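Local coordinates for protein N-Acetyltransferase, PseH (Campylobacter jejuni subsp. jejuni PT14, PDB 4XPL) that transfers an acetyl group from acetyl coenzyme A to the 4-amino group of a UDP-linked altropyranose sugar, the third step in making pseudaminic acid for flagellin, at residues F139-E144 with Y149-K154; F63-D68 with G73-V78; F77-I80 with C85-G88. The protein carries 8 engineered substitutions. All coordinates share one frame; numbering follows the deposited sequence.

Contact 1: F139-E144 with Y149-K154; sequences FTIYDE and YYVYLK. Engineered in segment 149-154: Tyr150 (natural residue His), Val151 (natural residue Ile), Tyr152 (natural residue Cys).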
loop_
_atom_site.group_PDB
_atom_site.type_symbol
_atom_site.label_atom_id
_atom_site.label_comp_id
_atom_site.label_asym_id
_atom_site.label_seq_id
_atom_site.Cartn_x
_atom_site.Cartn_y
_atom_site.Cartn_z
ATOM N N PHE A 139 -10.959 -3.646 -11.125
ATOM C CA PHE A 139 -9.745 -4.269 -11.609
ATOM C C PHE A 139 -10.050 -5.485 -12.478
ATOM O O PHE A 139 -11.058 -6.170 -12.318
ATOM C CB PHE A 139 -8.807 -4.650 -10.447
ATOM C CG PHE A 139 -8.066 -3.481 -9.864
ATOM C CD1 PHE A 139 -8.695 -2.618 -8.966
ATOM C CD2 PHE A 139 -6.769 -3.193 -10.263
ATOM C CE1 PHE A 139 -8.041 -1.536 -8.456
ATOM C CE2 PHE A 139 -6.118 -2.114 -9.747
ATOM C CZ PHE A 139 -6.747 -1.287 -8.830
ATOM N N THR A 140 -9.177 -5.726 -13.436
ATOM C CA THR A 140 -9.336 -6.865 -14.302
ATOM C C THR A 140 -8.016 -7.661 -14.312
ATOM O O THR A 140 -6.927 -7.094 -14.300
ATOM C CB THR A 140 -9.890 -6.438 -15.691
ATOM O OG1 THR A 140 -9.027 -5.503 -16.317
ATOM C CG2 THR A 140 -11.256 -5.750 -15.557
ATOM N N ILE A 141 -8.136 -8.992 -14.258
ATOM C CA ILE A 141 -6.989 -9.886 -14.320
ATOM C C ILE A 141 -6.486 -9.911 -15.761
ATOM O O ILE A 141 -7.196 -10.362 -16.655
ATOM C CB ILE A 141 -7.349 -11.321 -13.892
ATOM C CG1 ILE A 141 -7.804 -11.386 -12.439
ATOM C CG2 ILE A 141 -6.145 -12.285 -14.099
ATOM C CD1 ILE A 141 -8.473 -12.755 -12.134
ATOM N N TYR A 142 -5.247 -9.469 -15.974
ATOM C CA TYR A 142 -4.649 -9.470 -17.332
ATOM C C TYR A 142 -3.503 -10.491 -17.564
ATOM O O TYR A 142 -3.017 -10.647 -18.701
ATOM C CB TYR A 142 -4.141 -8.073 -17.683
ATOM C CG TYR A 142 -2.871 -7.654 -16.980
ATOM C CD1 TYR A 142 -2.915 -7.137 -15.698
ATOM C CD2 TYR A 142 -1.612 -7.794 -17.599
ATOM C CE1 TYR A 142 -1.764 -6.741 -15.043
ATOM C CE2 TYR A 142 -0.435 -7.397 -16.931
ATOM C CZ TYR A 142 -0.541 -6.847 -15.671
ATOM O OH TYR A 142 0.555 -6.463 -14.978
ATOM N N ASP A 143 -3.061 -11.155 -16.494
ATOM C CA ASP A 143 -2.019 -12.180 -16.587
ATOM C C ASP A 143 -2.029 -13.004 -15.314
ATOM O O ASP A 143 -2.645 -12.636 -14.326
ATOM C CB ASP A 143 -0.630 -11.556 -16.774
ATOM C CG ASP A 143 0.273 -12.355 -17.700
ATOM O OD1 ASP A 143 0.133 -13.611 -17.849
ATOM O OD2 ASP A 143 1.148 -11.687 -18.292
ATOM N N GLU A 144 -1.312 -14.108 -15.379
ATOM C CA GLU A 144 -1.290 -15.130 -14.354
ATOM C C GLU A 144 -0.054 -15.971 -14.604
ATOM O O GLU A 144 0.211 -16.328 -15.747
ATOM C CB GLU A 144 -2.530 -16.008 -14.495
ATOM C CG GLU A 144 -2.455 -17.356 -13.772
ATOM C CD GLU A 144 -3.722 -18.208 -13.934
ATOM O OE1 GLU A 144 -4.594 -17.832 -14.749
ATOM O OE2 GLU A 144 -3.832 -19.244 -13.239
ATOM N N TYR A 149 -1.901 -13.831 -9.690
ATOM C CA TYR A 149 -2.728 -13.138 -10.662
ATOM C C TYR A 149 -2.216 -11.725 -10.737
ATOM O O TYR A 149 -1.864 -11.133 -9.708
ATOM C CB TYR A 149 -4.204 -13.097 -10.259
ATOM C CG TYR A 149 -4.896 -14.423 -10.247
ATOM C CD1 TYR A 149 -4.872 -15.261 -11.365
ATOM C CD2 TYR A 149 -5.589 -14.850 -9.127
ATOM C CE1 TYR A 149 -5.518 -16.486 -11.349
ATOM C CE2 TYR A 149 -6.237 -16.049 -9.105
ATOM C CZ TYR A 149 -6.190 -16.879 -10.206
ATOM O OH TYR A 149 -6.839 -18.093 -10.170
ATOM N N TYR A 150 -2.259 -11.155 -11.938
ATOM C CA TYR A 150 -1.817 -9.778 -12.183
ATOM C C TYR A 150 -3.055 -8.985 -12.590
ATOM O O TYR A 150 -3.783 -9.415 -13.500
ATOM C CB TYR A 150 -0.767 -9.755 -13.325
ATOM C CG TYR A 150 0.516 -10.462 -12.983
ATOM C CD1 TYR A 150 0.638 -11.833 -13.151
ATOM C CD2 TYR A 150 1.622 -9.753 -12.494
ATOM C CE1 TYR A 150 1.816 -12.504 -12.817
ATOM C CE2 TYR A 150 2.803 -10.404 -12.160
ATOM C CZ TYR A 150 2.887 -11.786 -12.312
ATOM O OH TYR A 150 4.054 -12.437 -11.982
ATOM N N VAL A 151 -3.320 -7.853 -11.909
ATOM C CA VAL A 151 -4.512 -7.056 -12.191
ATOM C C VAL A 151 -4.173 -5.624 -12.545
ATOM O O VAL A 151 -3.084 -5.100 -12.196
ATOM C CB VAL A 151 -5.543 -7.061 -10.990
ATOM C CG1 VAL A 151 -6.009 -8.456 -10.715
ATOM C CG2 VAL A 151 -4.948 -6.441 -9.747
ATOM N N TYR A 152 -5.075 -4.990 -13.284
ATOM C CA TYR A 152 -4.901 -3.603 -13.629
ATOM C C TYR A 152 -6.224 -2.841 -13.632
ATOM O O TYR A 152 -7.293 -3.419 -13.803
ATOM C CB TYR A 152 -4.230 -3.431 -15.004
ATOM C CG TYR A 152 -5.190 -3.545 -16.165
ATOM C CD1 TYR A 152 -5.568 -4.786 -16.671
ATOM C CD2 TYR A 152 -5.757 -2.410 -16.746
ATOM C CE1 TYR A 152 -6.470 -4.890 -17.728
ATOM C CE2 TYR A 152 -6.656 -2.517 -17.805
ATOM C CZ TYR A 152 -7.019 -3.754 -18.272
ATOM O OH TYR A 152 -7.901 -3.857 -19.325
ATOM N N LEU A 153 -6.093 -1.529 -13.462
ATOM C CA LEU A 153 -7.166 -0.562 -13.603
ATOM C C LEU A 153 -6.606 0.656 -14.343
ATOM O O LEU A 153 -5.565 1.197 -13.930
ATOM C CB LEU A 153 -7.654 -0.130 -12.217
ATOM C CG LEU A 153 -8.817 0.862 -12.177
ATOM C CD1 LEU A 153 -10.107 0.221 -12.712
ATOM C CD2 LEU A 153 -9.021 1.428 -10.775
ATOM N N LYS A 154 -7.274 1.059 -15.427
ATOM C CA LYS A 154 -6.886 2.244 -16.215
ATOM C C LYS A 154 -7.891 3.364 -16.037
ATOM O O LYS A 154 -9.092 3.122 -16.010
ATOM C CB LYS A 154 -6.814 1.950 -17.720
ATOM C CG LYS A 154 -5.613 1.212 -18.145
ATOM C CD LYS A 154 -5.221 1.549 -19.582
ATOM C CE LYS A 154 -4.295 0.476 -20.161
ATOM N NZ LYS A 154 -3.175 0.123 -19.230
HETATM O O HOH W 1 -9.758 -2.818 -15.226
#
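Phe139 leads into strand 140-144 by laying one face of its ring over Leu153, a CH-pi contact in which Leu153 CB comes within 3.5 Å of Phe139 CE2. The two side chains cross at about a right angle, and the same buried ring also packs on Met103 of helix 99-114, a fitting place for a large flat hydrocarbon. Thr140 pairs with the engineered Tyr152 through two backbone bonds, Thr140 N to Tyr152 O and Tyr152 N to Thr140 O, both 3.0 Å. The Thr140 hydroxyl OG1 also donates to a water that in turn donates to Tyr152 O, so this carbonyl is gripped twice. Beta-branched side chains meet next: Ile141 CG1 lies 3.8 Å from CG1 of the engineered Val151, and Ile141 CD1 rests over a face of the Tyr149 ring. A classic beta bulge follows, with Tyr142 and Asp143 both opposite the engineered Tyr150. Tyr142 N reaches Tyr150 O at 2.9 Å, while Tyr150 N reaches Asp143 O from 40° above the carbonyl plane. With CG held between its own backbone N and carbonyl carbon (chi1 74°), Tyr142 swings its ring back over the partner strand, where Tyr150 CB meets one face at 3.6 Å from Tyr142 CE1. Asp143 OD1 accepts from Glu144 N on its anti side, tying the chain just past the bulge. Glu144 then runs alongside Tyr149, its CD 3.6 Å from Tyr149 CE1 at the ring edge, and its OE2 continues into a salt bridge with Lys125. This hairpin closes one border of the acetyltransferase sheet: apolar groups pack inward at the Phe139 end, whereas the exposed edge carries the Thr140 hydroxyl and the Asp143 and Glu144 carboxylates, with tyrosine rings packed among them.

Contact 2: F63-D68 with G73-V78; sequences FLVFQD and GVIDFV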
loop_
_atom_site.group_PDB
_atom_site.type_symbol
_atom_site.label_atom_id
_atom_site.label_comp_id
_atom_site.label_asym_id
_atom_site.label_seq_id
_atom_site.Cartn_x
_atom_site.Cartn_y
_atom_site.Cartn_z
ATOM N N PHE A 63 2.504 5.029 2.775
ATOM C CA PHE A 63 1.725 5.865 3.635
ATOM C C PHE A 63 1.067 5.084 4.759
ATOM O O PHE A 63 0.540 3.954 4.553
ATOM C CB PHE A 63 0.640 6.543 2.803
ATOM C CG PHE A 63 1.180 7.514 1.762
ATOM C CD1 PHE A 63 1.545 8.790 2.137
ATOM C CD2 PHE A 63 1.288 7.155 0.453
ATOM C CE1 PHE A 63 1.992 9.701 1.222
ATOM C CE2 PHE A 63 1.767 8.056 -0.485
ATOM C CZ PHE A 63 2.109 9.328 -0.091
ATOM N N LEU A 64 1.093 5.678 5.942
ATOM C CA LEU A 64 0.253 5.239 7.052
ATOM C C LEU A 64 -1.068 5.989 6.878
ATOM O O LEU A 64 -1.054 7.225 6.742
ATOM C CB LEU A 64 0.944 5.549 8.374
ATOM C CG LEU A 64 0.358 5.069 9.699
ATOM C CD1 LEU A 64 0.242 3.570 9.699
ATOM C CD2 LEU A 64 1.192 5.533 10.883
ATOM N N VAL A 65 -2.178 5.268 6.904
ATOM C CA VAL A 65 -3.491 5.858 6.673
ATOM C C VAL A 65 -4.244 6.041 7.988
ATOM O O VAL A 65 -4.395 5.101 8.760
ATOM C CB VAL A 65 -4.324 5.006 5.721
ATOM C CG1 VAL A 65 -5.734 5.676 5.459
ATOM C CG2 VAL A 65 -3.526 4.773 4.394
ATOM N N PHE A 66 -4.744 7.257 8.200
ATOM C CA PHE A 66 -5.501 7.598 9.356
ATOM C C PHE A 66 -6.964 7.903 8.995
ATOM O O PHE A 66 -7.272 8.515 7.956
ATOM C CB PHE A 66 -4.914 8.843 10.030
ATOM C CG PHE A 66 -3.570 8.618 10.704
ATOM C CD1 PHE A 66 -2.422 8.517 9.955
ATOM C CD2 PHE A 66 -3.460 8.593 12.083
ATOM C CE1 PHE A 66 -1.188 8.354 10.570
ATOM C CE2 PHE A 66 -2.237 8.410 12.701
ATOM C CZ PHE A 66 -1.098 8.282 11.913
ATOM N N GLN A 67 -7.854 7.503 9.900
ATOM C CA GLN A 67 -9.257 7.866 9.823
ATOM C C GLN A 67 -9.543 8.528 11.168
ATOM O O GLN A 67 -9.438 7.889 12.209
ATOM C CB GLN A 67 -10.112 6.616 9.599
ATOM C CG GLN A 67 -11.642 6.844 9.647
ATOM C CD GLN A 67 -12.431 5.537 9.591
ATOM O OE1 GLN A 67 -12.395 4.723 10.536
ATOM N NE2 GLN A 67 -13.169 5.337 8.490
ATOM N N ASP A 68 -9.782 9.840 11.129
ATOM C CA ASP A 68 -10.081 10.636 12.310
ATOM C C ASP A 68 -9.038 10.424 13.398
ATOM O O ASP A 68 -9.396 10.228 14.563
ATOM C CB ASP A 68 -11.477 10.276 12.852
ATOM N N GLY A 73 -4.487 1.464 8.434
ATOM C CA GLY A 73 -3.702 0.570 7.587
ATOM C C GLY A 73 -2.559 1.301 6.937
ATOM O O GLY A 73 -2.263 2.471 7.273
ATOM N N VAL A 74 -1.912 0.587 6.029
ATOM C CA VAL A 74 -0.811 1.122 5.231
ATOM C C VAL A 74 -1.136 0.905 3.766
ATOM O O VAL A 74 -1.701 -0.150 3.367
ATOM C CB VAL A 74 0.512 0.404 5.607
ATOM C CG1 VAL A 74 1.636 0.556 4.511
ATOM C CG2 VAL A 74 0.998 0.854 6.996
ATOM N N ILE A 75 -0.758 1.870 2.948
ATOM C CA ILE A 75 -0.791 1.686 1.505
ATOM C C ILE A 75 0.553 2.007 0.892
ATOM O O ILE A 75 1.339 2.713 1.483
ATOM C CB ILE A 75 -1.924 2.531 0.842
ATOM C CG1 ILE A 75 -1.717 4.028 1.053
ATOM C CG2 ILE A 75 -3.298 2.077 1.351
ATOM C CD1 ILE A 75 -2.701 4.922 0.236
ATOM N N ASP A 76 0.820 1.449 -0.291
ATOM C CA ASP A 76 2.063 1.686 -0.937
ATOM C C ASP A 76 1.937 1.666 -2.435
ATOM O O ASP A 76 1.037 0.997 -3.031
ATOM C CB ASP A 76 3.176 0.724 -0.469
ATOM C CG ASP A 76 2.994 -0.677 -0.958
ATOM O OD1 ASP A 76 3.484 -0.988 -2.063
ATOM O OD2 ASP A 76 2.366 -1.458 -0.223
ATOM N N PHE A 77 2.874 2.411 -3.025
ATOM C CA PHE A 77 3.010 2.535 -4.463
ATOM C C PHE A 77 4.478 2.300 -4.796
ATOM O O PHE A 77 5.336 2.929 -4.205
ATOM C CB PHE A 77 2.588 3.938 -4.892
ATOM C CG PHE A 77 1.246 4.356 -4.381
ATOM C CD1 PHE A 77 1.117 4.991 -3.146
ATOM C CD2 PHE A 77 0.115 4.179 -5.151
ATOM C CE1 PHE A 77 -0.121 5.374 -2.685
ATOM C CE2 PHE A 77 -1.106 4.602 -4.724
ATOM C CZ PHE A 77 -1.250 5.186 -3.494
ATOM N N VAL A 78 4.758 1.327 -5.666
ATOM C CA VAL A 78 6.102 1.001 -6.043
ATOM C C VAL A 78 6.176 0.911 -7.565
ATOM O O VAL A 78 5.131 0.833 -8.263
ATOM C CB VAL A 78 6.595 -0.292 -5.318
ATOM C CG1 VAL A 78 6.435 -0.124 -3.796
ATOM C CG2 VAL A 78 5.859 -1.579 -5.803
#
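Strands 63-67 and 73-78 run antiparallel with their short axes 137° apart and 4.7 Å at closest approach, held by three main-chain bonds: Phe63 N to Ile75 O, Ile75 N to Phe63 O and Val65 N to Gly73 O. They form a beta hairpin within the central sheet of the GNAT fold. The bond from Phe63 N is almost straight, 173° at the hydrogen, and the 2.8 Å bond from Val65 N to Gly73 O is little less so. Phe63, Val65, Ile75 and Phe77 share one face of the sheet, where Phe63, Ile75 and Phe77 meet helix 99-114 and Val65 packs on Ile8 and Ile72; all four are hydrocarbon, which suits a buried interface. Ile75 sits between the two side chains across from it: its CG1 is 3.9 Å from Phe63 CB and 3.9 Å from Val65 CG2. This reach comes from a first torsion of 62°, which folds CG1 between the backbone N and the carbonyl carbon and leaves CG2 also near Val65. Ile75 also packs on Leu102 and Ile106 of the helix. Gly73, paired with Val65, contributes only backbone here, and its carbonyl oxygen lies 3.6 Å from Val65 CB. On the other face Leu64 and Val74 form a non-hydrogen-bonded pair, with Leu64 CD1 3.9 Å from Val74 CG2; the leucine holds CG anti to its N, and the longer side chain thereby reaches the branched one. Phe13 and Trp27 pack on Val74, so this side too is buried. Phe63 and Phe77 cross at about a right angle and meet edge against edge, both also touching Tyr109, with Phe63 CD2 in the plane of the Phe77 ring and 3.9 Å from Phe77 CE1.

Contact 3: F77-I80 with C85-G88; sequences FVNI and CEFG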
loop_
_atom_site.group_PDB
_atom_site.type_symbol
_atom_site.label_atom_id
_atom_site.label_comp_id
_atom_site.label_asym_id
_atom_site.label_seq_id
_atom_site.Cartn_x
_atom_site.Cartn_y
_atom_site.Cartn_z
ATOM N N PHE A 77 2.874 2.411 -3.025
ATOM C CA PHE A 77 3.010 2.535 -4.463
ATOM C C PHE A 77 4.478 2.300 -4.796
ATOM O O PHE A 77 5.336 2.929 -4.205
ATOM C CB PHE A 77 2.588 3.938 -4.892
ATOM C CG PHE A 77 1.246 4.356 -4.381
ATOM C CD1 PHE A 77 1.117 4.991 -3.146
ATOM C CD2 PHE A 77 0.115 4.179 -5.151
ATOM C CE1 PHE A 77 -0.121 5.374 -2.685
ATOM C CE2 PHE A 77 -1.106 4.602 -4.724
ATOM C CZ PHE A 77 -1.250 5.186 -3.494
ATOM N N VAL A 78 4.758 1.327 -5.666
ATOM C CA VAL A 78 6.102 1.001 -6.043
ATOM C C VAL A 78 6.176 0.911 -7.565
ATOM O O VAL A 78 5.131 0.833 -8.263
ATOM C CB VAL A 78 6.595 -0.292 -5.318
ATOM C CG1 VAL A 78 6.435 -0.124 -3.796
ATOM C CG2 VAL A 78 5.859 -1.579 -5.803
ATOM N N ASN A 79 7.404 0.975 -8.070
ATOM C CA ASN A 79 7.678 1.010 -9.508
ATOM C C ASN A 79 6.919 2.161 -10.148
ATOM O O ASN A 79 6.319 2.022 -11.201
ATOM C CB ASN A 79 7.296 -0.307 -10.185
ATOM C CG ASN A 79 8.085 -1.490 -9.665
ATOM O OD1 ASN A 79 9.299 -1.515 -9.728
ATOM N ND2 ASN A 79 7.380 -2.485 -9.162
ATOM N N ILE A 80 6.923 3.305 -9.479
ATOM C CA ILE A 80 6.207 4.456 -9.982
ATOM C C ILE A 80 6.928 5.016 -11.199
ATOM O O ILE A 80 8.136 5.275 -11.158
ATOM C CB ILE A 80 6.085 5.587 -8.948
ATOM C CG1 ILE A 80 5.383 5.093 -7.695
ATOM C CG2 ILE A 80 5.381 6.795 -9.588
ATOM C CD1 ILE A 80 5.485 6.070 -6.504
ATOM N N CYS A 85 1.923 2.590 -11.905
ATOM C CA CYS A 85 2.542 2.130 -10.674
ATOM C C CYS A 85 1.956 0.800 -10.221
ATOM O O CYS A 85 0.893 0.383 -10.711
ATOM C CB CYS A 85 2.416 3.186 -9.572
ATOM S SG CYS A 85 0.753 3.423 -8.914
ATOM N N GLU A 86 2.668 0.123 -9.331
ATOM C CA GLU A 86 2.154 -1.045 -8.638
ATOM C C GLU A 86 1.765 -0.563 -7.272
ATOM O O GLU A 86 2.296 0.422 -6.809
ATOM C CB GLU A 86 3.228 -2.108 -8.474
ATOM C CG GLU A 86 3.730 -2.623 -9.753
ATOM C CD GLU A 86 4.746 -3.743 -9.565
ATOM O OE1 GLU A 86 5.437 -3.786 -8.511
ATOM O OE2 GLU A 86 4.844 -4.594 -10.464
ATOM N N PHE A 87 0.852 -1.268 -6.630
ATOM C CA PHE A 87 0.416 -0.895 -5.311
ATOM C C PHE A 87 0.223 -2.097 -4.423
ATOM O O PHE A 87 0.076 -3.244 -4.884
ATOM C CB PHE A 87 -0.896 -0.087 -5.359
ATOM C CG PHE A 87 -2.101 -0.912 -5.666
ATOM C CD1 PHE A 87 -2.507 -1.099 -6.967
ATOM C CD2 PHE A 87 -2.811 -1.522 -4.650
ATOM C CE1 PHE A 87 -3.594 -1.859 -7.264
ATOM C CE2 PHE A 87 -3.910 -2.304 -4.937
ATOM C CZ PHE A 87 -4.310 -2.470 -6.237
ATOM N N GLY A 88 0.175 -1.791 -3.135
ATOM C CA GLY A 88 -0.090 -2.754 -2.088
ATOM C C GLY A 88 -0.856 -2.076 -0.962
ATOM O O GLY A 88 -0.929 -0.837 -0.883
#
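Cys85 places its sulfur at the edge of the Phe77 ring, SG lying 3.9 Å from Phe77 CD2 in a sulfur-aromatic contact. A first torsion of 71° turns the thiol that way, while Cys85 CB meets Ile80 CG1 at 4.0 Å; a small, weakly polar side chain fits this buried spot. Glu86 exchanges backbone bonds with Val78: Glu86 N to Val78 O at 2.8 Å, and Val78 N to Glu86 O with the donor 36° above the carbonyl plane. Such pairing is that of the antiparallel hairpin between strands 70-78 and 84-91 of the GNAT sheet. The same Glu86 O receives a CA-H...O contact from Phe77 CA, at 3.2 Å. On the more exposed face the glutamate chain is extended beyond CG and crosses Val78, whose CG2 lies 3.8 Å from Glu86 CB. The carboxylate also approaches the Asn79 amide, though the 2.4 Å between Asn79 ND2 and Glu86 OE1 is too short to be reliable, and the detail of this link remains doubtful. Phe87 lies on the same face of the sheet as Phe77, as its non-hydrogen-bonded partner, with Phe87 CB 4.4 Å from Phe77 CD2, but its ring leads away to an edge-to-face contact with Tyr134. Gly88, with no side chain to intervene, lines the pocket and touches acetyl coenzyme A.

Overall arrangement
All three contacts are hairpin pairings of one mixed sheet of the GNAT fold, whose strands lie in the order 8-12, 61-67, 70-78, 84-91, 118-124, 148-154, 140-144. Along the chain contact 2 comes first, contact 3 begins where it ends, and contact 1 closes the series. Contacts 2 and 3 share strand 70-78, with centres about 13 Å apart, and Asp76 O probably accepts a hydrogen bond from Gly88 N. Strand 118-124 separates contact 3 from contact 1, yet Phe87 and Phe139 pack together. Contacts 1 and 2, centres about 22 Å apart, do not touch. Helix 99-114 packs against all three. Contacts 2 and 3 supply neighbouring strands that meet acetyl coenzyme A, while contact 1 forms the far border.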